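Local coordinates for protein putative peptidase M23 (Pseudomonas aeruginosa PAO1, PDB 2HSI) that probably acts as a zinc-dependent metalloendopeptidase of the M23 family and carries a bound zinc ion in its peptidase domain, at residues A[26-31]-A[39-44]; A[135-140]-A[213-218]; A[153-158]-A[240-245]. All coordinates share one frame; numbering follows the deposited sequence.

Contact 1 of 3, residues A[26-31]-A[39-44]; sequences FIMRLL and VAVVDL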
loop_
_atom_site.group_PDB
_atom_site.type_symbol
_atom_site.label_atom_id
_atom_site.label_comp_id
_atom_site.label_asym_id
_atom_site.label_seq_id
_atom_site.Cartn_x
_atom_site.Cartn_y
_atom_site.Cartn_z
ATOM N N PHE A 26 -1.636 20.244 -1.282
ATOM C CA PHE A 26 -0.328 19.618 -1.411
ATOM C C PHE A 26 -0.450 18.100 -1.589
ATOM O O PHE A 26 0.296 17.495 -2.359
ATOM C CB PHE A 26 0.550 19.960 -0.200
ATOM C CG PHE A 26 1.810 19.151 -0.114
ATOM C CD1 PHE A 26 2.862 19.382 -0.997
ATOM C CD2 PHE A 26 1.947 18.152 0.849
ATOM C CE1 PHE A 26 4.033 18.632 -0.925
ATOM C CE2 PHE A 26 3.113 17.395 0.931
ATOM C CZ PHE A 26 4.161 17.635 0.043
ATOM N N ILE A 27 -1.410 17.503 -0.890
ATOM C CA ILE A 27 -1.633 16.064 -0.965
ATOM C C ILE A 27 -2.277 15.634 -2.292
ATOM O O ILE A 27 -2.024 14.534 -2.775
ATOM C CB ILE A 27 -2.350 15.509 0.326
ATOM C CG1 ILE A 27 -2.013 14.028 0.552
ATOM C CG2 ILE A 27 -3.851 15.783 0.332
ATOM C CD1 ILE A 27 -0.541 13.768 0.857
ATOM N N MET A 28 -3.059 16.530 -2.898
ATOM C CA MET A 28 -3.573 16.343 -4.257
ATOM C C MET A 28 -2.434 16.458 -5.275
ATOM O O MET A 28 -2.354 15.674 -6.213
ATOM C CB MET A 28 -4.702 17.350 -4.555
ATOM C CG MET A 28 -5.112 17.512 -6.035
ATOM S SD MET A 28 -5.980 16.117 -6.801
ATOM C CE MET A 28 -7.681 16.538 -6.500
ATOM N N ARG A 29 -1.541 17.422 -5.064
ATOM C CA ARG A 29 -0.385 17.616 -5.937
ATOM C C ARG A 29 0.609 16.451 -5.855
ATOM O O ARG A 29 1.229 16.081 -6.852
ATOM C CB ARG A 29 0.308 18.949 -5.616
ATOM C CG ARG A 29 1.243 19.468 -6.710
ATOM C CD ARG A 29 0.503 19.779 -8.013
ATOM N NE ARG A 29 1.427 20.086 -9.103
ATOM C CZ ARG A 29 1.067 20.336 -10.361
ATOM N NH1 ARG A 29 -0.213 20.318 -10.718
ATOM N NH2 ARG A 29 1.995 20.604 -11.269
ATOM N N LEU A 30 0.736 15.866 -4.668
ATOM C CA LEU A 30 1.645 14.743 -4.452
ATOM C C LEU A 30 1.092 13.404 -4.961
ATOM O O LEU A 30 1.782 12.653 -5.648
ATOM C CB LEU A 30 1.983 14.627 -2.962
ATOM C CG LEU A 30 3.057 13.615 -2.554
ATOM C CD1 LEU A 30 4.445 14.228 -2.643
ATOM C CD2 LEU A 30 2.780 13.131 -1.151
ATOM N N LEU A 31 -0.159 13.114 -4.627
ATOM C CA LEU A 31 -0.700 11.774 -4.821
ATOM C C LEU A 31 -1.461 11.552 -6.115
ATOM O O LEU A 31 -1.604 10.415 -6.532
ATOM C CB LEU A 31 -1.564 11.351 -3.622
ATOM C CG LEU A 31 -0.808 11.205 -2.293
ATOM C CD1 LEU A 31 -1.720 10.632 -1.225
ATOM C CD2 LEU A 31 0.483 10.363 -2.435
ATOM N N VAL A 39 -1.865 6.303 -8.758
ATOM C CA VAL A 39 -2.876 6.731 -7.783
ATOM C C VAL A 39 -3.771 7.846 -8.359
ATOM O O VAL A 39 -3.278 8.803 -8.953
ATOM C CB VAL A 39 -2.209 7.225 -6.453
ATOM C CG1 VAL A 39 -3.258 7.733 -5.444
ATOM C CG2 VAL A 39 -1.347 6.132 -5.806
ATOM N N ALA A 40 -5.085 7.732 -8.170
ATOM C CA ALA A 40 -5.987 8.817 -8.564
ATOM C C ALA A 40 -6.660 9.393 -7.336
ATOM O O ALA A 40 -7.207 8.647 -6.521
ATOM C CB ALA A 40 -7.027 8.312 -9.554
ATOM N N VAL A 41 -6.612 10.717 -7.204
ATOM C CA VAL A 41 -7.332 11.427 -6.147
ATOM C C VAL A 41 -8.643 11.933 -6.737
ATOM O O VAL A 41 -8.638 12.711 -7.688
ATOM C CB VAL A 41 -6.503 12.591 -5.552
ATOM C CG1 VAL A 41 -7.302 13.335 -4.458
ATOM C CG2 VAL A 41 -5.156 12.077 -5.009
ATOM N N VAL A 42 -9.760 11.455 -6.198
ATOM C CA VAL A 42 -11.074 11.717 -6.799
ATOM C C VAL A 42 -11.979 12.486 -5.840
ATOM O O VAL A 42 -12.238 12.027 -4.735
ATOM C CB VAL A 42 -11.779 10.400 -7.255
ATOM C CG1 VAL A 42 -13.051 10.696 -8.019
ATOM C CG2 VAL A 42 -10.853 9.538 -8.129
ATOM N N ASP A 43 -12.448 13.654 -6.280
ATOM C CA ASP A 43 -13.477 14.433 -5.578
ATOM C C ASP A 43 -14.741 13.588 -5.509
ATOM O O ASP A 43 -15.265 13.145 -6.523
ATOM C CB ASP A 43 -13.724 15.746 -6.349
ATOM C CG ASP A 43 -14.676 16.729 -5.621
ATOM O OD1 ASP A 43 -15.410 16.344 -4.693
ATOM O OD2 ASP A 43 -14.694 17.917 -6.003
ATOM N N LEU A 44 -15.230 13.350 -4.298
ATOM C CA LEU A 44 -16.433 12.529 -4.126
ATOM C C LEU A 44 -17.756 13.287 -4.222
ATOM O O LEU A 44 -18.820 12.665 -4.260
ATOM C CB LEU A 44 -16.364 11.744 -2.805
ATOM C CG LEU A 44 -15.213 10.735 -2.724
ATOM C CD1 LEU A 44 -15.341 9.887 -1.473
ATOM C CD2 LEU A 44 -15.233 9.841 -3.959
#
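Met28 and Val41 meet through the bent end of the thioether chain and the branch point of the valine. CG of Met28 lies anti to the backbone N (chi1 166°); a bend at chi2 brings SD over to the strand, and a second at chi3 turns CE along the valine. There SD of Met28 stands 3.8 Å from CB of Val41, while CE of Met28 reaches CG1 of Val41 at 3.8 Å. The two side chains cross at a slant. The other methyl of the same valine is engaged separately: Val41 CG2 lies 3.9 Å from CB of Leu31. Val41 thus presents one branch to each of two helix residues a turn apart. Two residues earlier in the strand, Val39 turns its side chain toward the end of the helix segment, where its CB is 3.2 Å from the carbonyl O of Leu31, a close carbon-to-oxygen approach with no hydrogen bond.

Helix 26-31 runs roughly antiparallel to strand 39-43, their N-to-C directions 144° apart, with an axis approach of 8.4 Å. The strand is an outermost one of the antiparallel sheet in the M23 N-terminal domain, and alternation sends Val39 and Val41 to the helix while Ala40 and Val42 point the other way. Its backbone pairs with strand 70-75, and the side chain of Asn32, just past the helix segment, accepts a hydrogen bond from Val41 N. Ile275 and Phe276 of the C-terminal helix also pack on Leu31 and Val39.

No hydrogen bond or salt bridge joins the two segments, which implies that their direct association rests on the fit and burial of apolar groups.

Contact 2 of 3, residues A[135-140]-A[213-218]; sequences AEQTAA and TVFVDH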
loop_
_atom_site.group_PDB
_atom_site.type_symbol
_atom_site.label_atom_id
_atom_site.label_comp_id
_atom_site.label_asym_id
_atom_site.label_seq_id
_atom_site.Cartn_x
_atom_site.Cartn_y
_atom_site.Cartn_z
ATOM N N ALA A 135 -2.584 -17.373 -0.310
ATOM C CA ALA A 135 -3.917 -17.067 0.224
ATOM C C ALA A 135 -3.888 -16.113 1.424
ATOM O O ALA A 135 -4.746 -15.234 1.541
ATOM C CB ALA A 135 -4.655 -18.338 0.578
ATOM N N GLU A 136 -2.908 -16.297 2.310
ATOM C CA GLU A 136 -2.743 -15.434 3.490
ATOM C C GLU A 136 -2.412 -14.008 3.082
ATOM O O GLU A 136 -2.971 -13.042 3.628
ATOM C CB GLU A 136 -1.617 -15.947 4.391
ATOM C CG GLU A 136 -1.959 -17.179 5.196
ATOM C CD GLU A 136 -0.761 -17.732 5.949
ATOM O OE1 GLU A 136 0.202 -16.973 6.220
ATOM O OE2 GLU A 136 -0.786 -18.932 6.270
ATOM N N GLN A 137 -1.489 -13.880 2.136
ATOM C CA GLN A 137 -1.056 -12.573 1.664
ATOM C C GLN A 137 -2.149 -11.848 0.874
ATOM O O GLN A 137 -2.322 -10.633 1.014
ATOM C CB GLN A 137 0.227 -12.698 0.854
ATOM C CG GLN A 137 1.438 -12.968 1.729
ATOM C CD GLN A 137 2.686 -13.280 0.938
ATOM O OE1 GLN A 137 3.544 -12.422 0.765
ATOM N NE2 GLN A 137 2.799 -14.519 0.459
ATOM N N THR A 138 -2.889 -12.607 0.064
ATOM C CA THR A 138 -4.030 -12.076 -0.694
ATOM C C THR A 138 -5.114 -11.517 0.253
ATOM O O THR A 138 -5.594 -10.380 0.071
ATOM C CB THR A 138 -4.596 -13.158 -1.661
ATOM O OG1 THR A 138 -3.582 -13.521 -2.612
ATOM C CG2 THR A 138 -5.820 -12.650 -2.409
ATOM N N ALA A 139 -5.451 -12.293 1.282
ATOM C CA ALA A 139 -6.396 -11.861 2.315
ATOM C C ALA A 139 -5.938 -10.600 3.047
ATOM O O ALA A 139 -6.749 -9.711 3.303
ATOM C CB ALA A 139 -6.663 -12.979 3.303
ATOM N N ALA A 140 -4.641 -10.517 3.361
ATOM C CA ALA A 140 -4.100 -9.352 4.084
ATOM C C ALA A 140 -4.242 -8.038 3.303
ATOM O O ALA A 140 -4.656 -7.018 3.857
ATOM C CB ALA A 140 -2.661 -9.577 4.462
ATOM N N THR A 213 8.230 -11.895 6.170
ATOM C CA THR A 213 7.337 -10.922 5.556
ATOM C C THR A 213 6.491 -10.316 6.639
ATOM O O THR A 213 6.028 -11.034 7.515
ATOM C CB THR A 213 6.435 -11.598 4.489
ATOM O OG1 THR A 213 7.259 -12.226 3.504
ATOM C CG2 THR A 213 5.508 -10.579 3.786
ATOM N N VAL A 214 6.318 -8.994 6.587
ATOM C CA VAL A 214 5.457 -8.285 7.523
ATOM C C VAL A 214 4.519 -7.312 6.783
ATOM O O VAL A 214 4.952 -6.594 5.895
ATOM C CB VAL A 214 6.282 -7.578 8.659
ATOM C CG1 VAL A 214 7.340 -6.601 8.104
ATOM C CG2 VAL A 214 5.358 -6.895 9.670
ATOM N N PHE A 215 3.236 -7.345 7.131
ATOM C CA PHE A 215 2.238 -6.421 6.589
ATOM C C PHE A 215 1.791 -5.452 7.684
ATOM O O PHE A 215 1.412 -5.883 8.775
ATOM C CB PHE A 215 0.980 -7.165 6.139
ATOM C CG PHE A 215 1.116 -7.937 4.848
ATOM C CD1 PHE A 215 0.315 -7.617 3.765
ATOM C CD2 PHE A 215 1.962 -9.032 4.742
ATOM C CE1 PHE A 215 0.378 -8.351 2.588
ATOM C CE2 PHE A 215 2.042 -9.756 3.560
ATOM C CZ PHE A 215 1.254 -9.412 2.486
ATOM N N VAL A 216 1.809 -4.156 7.367
ATOM C CA VAL A 216 1.338 -3.092 8.259
ATOM C C VAL A 216 0.125 -2.362 7.658
ATOM O O VAL A 216 0.202 -1.760 6.570
ATOM C CB VAL A 216 2.454 -2.061 8.569
ATOM C CG1 VAL A 216 1.935 -0.966 9.491
ATOM C CG2 VAL A 216 3.664 -2.740 9.199
ATOM N N ASP A 217 -0.991 -2.437 8.372
ATOM C CA ASP A 217 -2.235 -1.813 7.932
ATOM C C ASP A 217 -2.296 -0.358 8.420
ATOM O O ASP A 217 -2.516 -0.105 9.594
ATOM C CB ASP A 217 -3.423 -2.655 8.424
ATOM C CG ASP A 217 -4.780 -2.036 8.112
ATOM O OD1 ASP A 217 -4.877 -1.231 7.173
ATOM O OD2 ASP A 217 -5.765 -2.376 8.812
ATOM N N HIS A 218 -2.114 0.595 7.508
ATOM C CA HIS A 218 -2.229 2.014 7.871
ATOM C C HIS A 218 -3.681 2.475 8.009
ATOM O O HIS A 218 -3.926 3.567 8.494
ATOM C CB HIS A 218 -1.451 2.917 6.898
ATOM C CG HIS A 218 -0.057 2.443 6.628
ATOM N ND1 HIS A 218 0.906 2.367 7.611
ATOM C CD2 HIS A 218 0.532 2.002 5.491
ATOM C CE1 HIS A 218 2.026 1.891 7.093
ATOM N NE2 HIS A 218 1.828 1.674 5.805
#
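Helix 135-140 and strand 213-218 run nearly parallel, 17° apart and 10.4 Å between axes, with Ala140 facing Phe215. The methyl of Ala140 sits over one face of the Phe215 ring in a CH-pi contact, CB lying 4.0 Å from the ring centroid and 27° off its normal; it is offset toward the CD1-CE1 side, with CB of Ala140 and CD1 of Phe215 3.6 Å apart. One turn earlier, the aliphatic part of Gln137 approaches the far end of the ring obliquely, its CG 3.6 Å from CZ of Phe215.

Helix 127-141 is thereby laid against the antiparallel sheet of the M23 peptidase domain, in which strand 213-219 pairs with strands 199-207 and 222-229. Met225 of the latter and the ring of Tyr141 also adjoin Phe215.

Beyond CG the Gln137 chain is extended, which carries its amide past the phenyl group. The amide and ring planes are almost perpendicular, at 83°. The amide's polar atoms are engaged outside this pair: OE1 accepts from Asn210 ND2 and NE2 donates to the carbonyl of Glu133. OE1 of Gln137 merely passes CG2 of Thr213 at 4.0 Å, and the hydroxyl of that threonine is hydrogen-bonded to Gly211 O.

Contact 3 of 3, residues A[153-158]-A[240-245]; sequences MLDKPV and VPRGGV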
loop_
_atom_site.group_PDB
_atom_site.type_symbol
_atom_site.label_atom_id
_atom_site.label_comp_id
_atom_site.label_asym_id
_atom_site.label_seq_id
_atom_site.Cartn_x
_atom_site.Cartn_y
_atom_site.Cartn_z
ATOM N N MET A 153 1.564 11.104 2.941
ATOM C CA MET A 153 2.945 11.188 2.491
ATOM C C MET A 153 3.772 10.332 3.434
ATOM O O MET A 153 3.816 10.585 4.648
ATOM C CB MET A 153 3.469 12.624 2.462
ATOM C CG MET A 153 4.872 12.731 1.855
ATOM S SD MET A 153 5.551 14.398 1.691
ATOM C CE MET A 153 7.008 14.066 0.691
ATOM N N LEU A 154 4.421 9.322 2.870
ATOM C CA LEU A 154 5.108 8.295 3.649
ATOM C C LEU A 154 6.593 8.574 3.785
ATOM O O LEU A 154 7.209 9.157 2.888
ATOM C CB LEU A 154 4.902 6.925 2.993
ATOM C CG LEU A 154 3.467 6.423 2.838
ATOM C CD1 LEU A 154 3.434 5.049 2.180
ATOM C CD2 LEU A 154 2.761 6.402 4.178
ATOM N N ASP A 155 7.162 8.162 4.915
ATOM C CA ASP A 155 8.604 8.185 5.077
ATOM C C ASP A 155 9.193 7.011 4.330
ATOM O O ASP A 155 8.559 5.964 4.214
ATOM C CB ASP A 155 9.001 8.054 6.543
ATOM C CG ASP A 155 8.571 9.231 7.383
ATOM O OD1 ASP A 155 8.320 10.326 6.837
ATOM O OD2 ASP A 155 8.498 9.051 8.612
ATOM N N LYS A 156 10.410 7.190 3.826
ATOM C CA LYS A 156 11.220 6.070 3.370
ATOM C C LYS A 156 11.407 5.119 4.553
ATOM O O LYS A 156 11.708 5.564 5.661
ATOM C CB LYS A 156 12.579 6.551 2.864
ATOM C CG LYS A 156 12.529 7.289 1.544
ATOM C CD LYS A 156 13.864 7.938 1.228
ATOM C CE LYS A 156 14.931 6.897 0.966
ATOM N NZ LYS A 156 16.250 7.523 0.688
ATOM N N PRO A 157 11.173 3.813 4.333
ATOM C CA PRO A 157 11.339 2.824 5.396
ATOM C C PRO A 157 12.793 2.522 5.763
ATOM O O PRO A 157 13.048 1.998 6.848
ATOM C CB PRO A 157 10.645 1.583 4.844
ATOM C CG PRO A 157 10.617 1.764 3.386
ATOM C CD PRO A 157 10.718 3.211 3.071
ATOM N N VAL A 158 13.730 2.853 4.873
ATOM C CA VAL A 158 15.164 2.765 5.178
ATOM C C VAL A 158 15.900 4.008 4.681
ATOM O O VAL A 158 15.511 4.598 3.666
ATOM C CB VAL A 158 15.825 1.501 4.558
ATOM C CG1 VAL A 158 15.429 0.238 5.314
ATOM C CG2 VAL A 158 15.469 1.363 3.105
ATOM N N VAL A 240 1.972 0.122 15.751
ATOM C CA VAL A 240 3.291 0.751 15.638
ATOM C C VAL A 240 3.153 2.201 15.180
ATOM O O VAL A 240 2.272 2.509 14.389
ATOM C CB VAL A 240 4.265 -0.065 14.710
ATOM C CG1 VAL A 240 4.491 -1.453 15.270
ATOM C CG2 VAL A 240 3.763 -0.145 13.270
ATOM N N PRO A 241 3.983 3.112 15.727
ATOM C CA PRO A 241 3.934 4.480 15.226
ATOM C C PRO A 241 4.684 4.612 13.899
ATOM O O PRO A 241 5.500 3.745 13.560
ATOM C CB PRO A 241 4.694 5.259 16.302
ATOM C CG PRO A 241 5.702 4.275 16.812
ATOM C CD PRO A 241 4.984 2.949 16.805
ATOM N N ARG A 242 4.442 5.709 13.187
ATOM C CA ARG A 242 5.311 6.119 12.079
ATOM C C ARG A 242 6.765 6.182 12.582
ATOM O O ARG A 242 7.051 6.820 13.593
ATOM C CB ARG A 242 4.860 7.474 11.553
ATOM C CG ARG A 242 5.732 8.107 10.495
ATOM C CD ARG A 242 5.125 9.462 10.158
ATOM N NE ARG A 242 5.900 10.212 9.176
ATOM C CZ ARG A 242 5.587 11.432 8.746
ATOM N NH1 ARG A 242 4.510 12.062 9.211
ATOM N NH2 ARG A 242 6.354 12.025 7.845
ATOM N N GLY A 243 7.669 5.480 11.899
ATOM C CA GLY A 243 9.065 5.413 12.336
ATOM C C GLY A 243 9.416 4.263 13.264
ATOM O O GLY A 243 10.591 4.049 13.558
ATOM N N GLY A 244 8.406 3.530 13.737
ATOM C CA GLY A 244 8.625 2.358 14.593
ATOM C C GLY A 244 9.413 1.307 13.839
ATOM O O GLY A 244 9.160 1.084 12.655
ATOM N N VAL A 245 10.385 0.683 14.511
ATOM C CA VAL A 245 11.223 -0.350 13.877
ATOM C C VAL A 245 10.439 -1.653 13.696
ATOM O O VAL A 245 9.980 -2.262 14.665
ATOM C CB VAL A 245 12.549 -0.611 14.660
ATOM C CG1 VAL A 245 13.375 -1.707 13.983
ATOM C CG2 VAL A 245 13.377 0.674 14.794
#
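Asp155 and Arg242 form a two-pronged salt bridge in which each carboxylate oxygen takes a different nitrogen. Arg242 NH2 donates to Asp155 OD1 at 2.8 Å, and Arg242 NE donates to Asp155 OD2 at 2.9 Å. Both bonds are fairly straight, with N-H...O angles of 164° and 163°. The arginine offers its NE side edge-on, and both oxygens lie close to the guanidinium plane. The carboxylate is less well aligned: its plane is turned 45° from that of the guanidinium, OD1 being met on its syn side but tilted out of the carboxylate plane, and OD2 from above that plane.

Reach comes from the arginine, whose chain is extended from CG to NE, with CG anti to the backbone N. That chain springs from the second position of a type II beta turn, Pro241 to Gly244, closed by a bond of 2.9 Å from Gly244 N to Pro241 O. Gly243 takes the third position with positive phi, the conformation glycine commonly supplies in type II turns. In the peptidase domain the turn links strand 239-240 to strand 245-248, while segment 153-158 is part of the loop that leads from helix 127-141 toward strand 183-185.

Farther out, the carbonyl O of Met153 lies over one face of the guanidinium, 4.3 Å from Arg242 NH2, and accepts a hydrogen bond from Asn151 ND2. The side chains of Leu154 and Pro157 pack on Trp262 of strand 260-266.

The three contacts illustrate how local and long-range contacts combine in a two-domain chain. Contacts 1 and 2 lie on opposite sides of the chain's centre, 25 Å apart between centres and without touching. Contact 3 meets both: Met153 CG packs on Leu30 CD2 at 3.7 Å, where the N-terminal helix adjoins the loop of segment 153-158, whereas Val240 CG2 only brushes Val216 CG1 at 4.3 Å. Along the chain, contacts 2 and 3 alternate their segments. The zinc ion, bound by His180, Asp184, His259 and His261, is about 12 Å from the side chain of Thr213 in contact 2; contacts 1 and 3 lie away from the metal site.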